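Local coordinates for DUF5012 domain-containing protein (PDB 5FQ8) that is an uncharacterised Bacteroides lipoprotein of unknown function, probably exposed at the cell surface, that carries an Ig-like domain followed by a second beta-rich domain, at residues L67-Y72 with K79-T84. Residues are numbered along the deposited sequence; the frame is centred on the assembly and turned at random.
Sequences LVYAAY and KTFTRT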
loop_
_atom_site.group_PDB
_atom_site.type_symbol
_atom_site.label_atom_id
_atom_site.label_comp_id
_atom_site.label_asym_id
_atom_site.label_seq_id
_atom_site.Cartn_x
_atom_site.Cartn_y
_atom_site.Cartn_z
ATOM N N LEU G 67 0.218 54.476 37.594
ATOM C CA LEU G 67 -0.798 53.710 38.298
ATOM C C LEU G 67 -0.699 52.263 37.858
ATOM O O LEU G 67 -0.609 51.984 36.663
ATOM C CB LEU G 67 -2.190 54.249 38.010
ATOM C CG LEU G 67 -2.465 55.719 38.289
ATOM C CD1 LEU G 67 -3.386 56.263 37.227
ATOM C CD2 LEU G 67 -3.097 55.872 39.642
ATOM N N VAL G 68 -0.702 51.348 38.819
ATOM C CA VAL G 68 -0.601 49.920 38.539
ATOM C C VAL G 68 -1.923 49.263 38.900
ATOM O O VAL G 68 -2.381 49.356 40.042
ATOM C CB VAL G 68 0.568 49.277 39.293
ATOM C CG1 VAL G 68 0.531 47.774 39.125
ATOM C CG2 VAL G 68 1.860 49.812 38.757
ATOM N N TYR G 69 -2.536 48.614 37.921
ATOM C CA TYR G 69 -3.801 47.918 38.093
ATOM C C TYR G 69 -3.538 46.426 38.193
ATOM O O TYR G 69 -2.775 45.872 37.396
ATOM C CB TYR G 69 -4.740 48.189 36.920
ATOM C CG TYR G 69 -5.144 49.619 36.716
ATOM C CD1 TYR G 69 -4.304 50.511 36.077
ATOM C CD2 TYR G 69 -6.387 50.070 37.118
ATOM C CE1 TYR G 69 -4.680 51.809 35.866
ATOM C CE2 TYR G 69 -6.764 51.364 36.909
ATOM C CZ TYR G 69 -5.906 52.226 36.286
ATOM O OH TYR G 69 -6.290 53.519 36.083
ATOM N N ALA G 70 -4.181 45.771 39.150
ATOM C CA ALA G 70 -3.957 44.344 39.315
ATOM C C ALA G 70 -5.186 43.674 39.907
ATOM O O ALA G 70 -5.917 44.259 40.708
ATOM C CB ALA G 70 -2.737 44.074 40.198
ATOM N N ALA G 71 -5.394 42.437 39.508
ATOM C CA ALA G 71 -6.437 41.598 40.064
ATOM C C ALA G 71 -5.812 40.264 40.413
ATOM O O ALA G 71 -4.876 39.816 39.751
ATOM C CB ALA G 71 -7.588 41.403 39.089
ATOM N N TYR G 72 -6.329 39.629 41.454
ATOM C CA TYR G 72 -5.646 38.488 42.034
ATOM C C TYR G 72 -6.515 37.240 42.030
ATOM O O TYR G 72 -7.739 37.301 42.154
ATOM C CB TYR G 72 -5.190 38.796 43.449
ATOM C CG TYR G 72 -4.063 39.804 43.521
ATOM C CD1 TYR G 72 -2.750 39.415 43.297
ATOM C CD2 TYR G 72 -4.309 41.136 43.818
ATOM C CE1 TYR G 72 -1.718 40.320 43.361
ATOM C CE2 TYR G 72 -3.281 42.046 43.882
ATOM C CZ TYR G 72 -1.987 41.632 43.651
ATOM O OH TYR G 72 -0.949 42.528 43.713
ATOM N N LYS G 79 -2.736 39.126 37.353
ATOM C CA LYS G 79 -2.492 39.766 36.072
ATOM C C LYS G 79 -2.558 41.269 36.285
ATOM O O LYS G 79 -3.321 41.757 37.120
ATOM C CB LYS G 79 -3.491 39.325 35.004
ATOM C CG LYS G 79 -3.559 37.823 34.795
ATOM C CD LYS G 79 -3.430 37.434 33.327
ATOM C CE LYS G 79 -4.386 38.236 32.454
ATOM N NZ LYS G 79 -4.262 37.921 31.006
ATOM N N THR G 80 -1.742 42.003 35.540
ATOM C CA THR G 80 -1.586 43.423 35.799
ATOM C C THR G 80 -1.406 44.187 34.500
ATOM O O THR G 80 -1.018 43.623 33.477
ATOM C CB THR G 80 -0.391 43.681 36.704
ATOM O OG1 THR G 80 -0.439 45.033 37.160
ATOM C CG2 THR G 80 0.896 43.461 35.938
ATOM N N PHE G 81 -1.699 45.488 34.559
ATOM C CA PHE G 81 -1.378 46.410 33.475
ATOM C C PHE G 81 -1.076 47.778 34.071
ATOM O O PHE G 81 -1.490 48.091 35.186
ATOM C CB PHE G 81 -2.495 46.478 32.414
ATOM C CG PHE G 81 -3.780 47.117 32.878
ATOM C CD1 PHE G 81 -3.941 48.489 32.859
ATOM C CD2 PHE G 81 -4.852 46.343 33.254
ATOM C CE1 PHE G 81 -5.129 49.075 33.255
ATOM C CE2 PHE G 81 -6.040 46.925 33.648
ATOM C CZ PHE G 81 -6.175 48.296 33.648
ATOM N N THR G 82 -0.328 48.587 33.323
ATOM C CA THR G 82 0.094 49.907 33.776
ATOM C C THR G 82 -0.583 51.009 32.982
ATOM O O THR G 82 -0.783 50.880 31.773
ATOM C CB THR G 82 1.601 50.102 33.646
ATOM O OG1 THR G 82 2.275 48.894 34.000
ATOM C CG2 THR G 82 2.051 51.212 34.572
ATOM N N ARG G 83 -0.905 52.101 33.664
ATOM C CA ARG G 83 -1.388 53.314 33.025
ATOM C C ARG G 83 -0.584 54.485 33.562
ATOM O O ARG G 83 -0.477 54.658 34.779
ATOM C CB ARG G 83 -2.878 53.518 33.275
ATOM C CG ARG G 83 -3.486 54.636 32.468
ATOM C CD ARG G 83 -4.948 54.727 32.776
ATOM N NE ARG G 83 -5.744 53.892 31.889
ATOM C CZ ARG G 83 -6.862 53.282 32.258
ATOM N NH1 ARG G 83 -7.295 53.394 33.501
ATOM N NH2 ARG G 83 -7.541 52.557 31.394
ATOM N N THR G 84 -0.021 55.282 32.657
ATOM C CA THR G 84 0.859 56.391 33.001
ATOM C C THR G 84 0.174 57.717 32.711
ATOM O O THR G 84 -0.276 57.950 31.587
ATOM C CB THR G 84 2.157 56.306 32.209
ATOM O OG1 THR G 84 2.705 54.992 32.332
ATOM C CG2 THR G 84 3.142 57.312 32.741
#
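Tyr69 lies at the heart of this strand pair, with its ring close to that of Phe81. The two planes are only 14° from parallel, but they are slid apart with centroids 4.6 Å from each other, so overlap is slight. Instead Tyr69 CB sits over one face of the Phe81 ring, a CH-pi contact 3.7 Å from the centroid. Phe81 gets there by taking the crowded position, CG between backbone N and carbonyl carbon (chi1 68°), which lays its ring against Tyr69.

Farther along the tyrosine, Arg83 CB packs 3.6 Å from Tyr69 CE1. The arginine chain leaves anti to its backbone N, then bends at chi3 (-90°), turning the guanidinium steeply across the phenol plane so that Arg83 NH1 makes a weak, bent hydrogen bond to Tyr69 OH, 2.8 Å long. Thr80 OG1, from the face opposite the rings, donates to Tyr69 O from above the carbonyl plane; the same oxygen accepts the backbone Phe81 N in the carbonyl plane. Antiparallel backbone bonds run in pairs at Leu67–Arg83, Tyr69–Phe81 and Ala71–Lys79.

Glu35 holds both polar ends, by a salt bridge to Arg83 NH1 and a hydrogen bond to Tyr69 OH, while Asp22 O accepts a hydrogen bond from Arg83 NE. An alanine in place of Tyr69 would probably loosen this cluster, since the Phe81 ring would lose its neighbouring ring and both Arg83 and Glu35 their phenol partner. Strand 10-19 covers the aromatic face, through Leu17 and Arg19 against Phe81. This is a beta hairpin at the centre of one sheet of an Ig-like domain, its aromatic side turned inward.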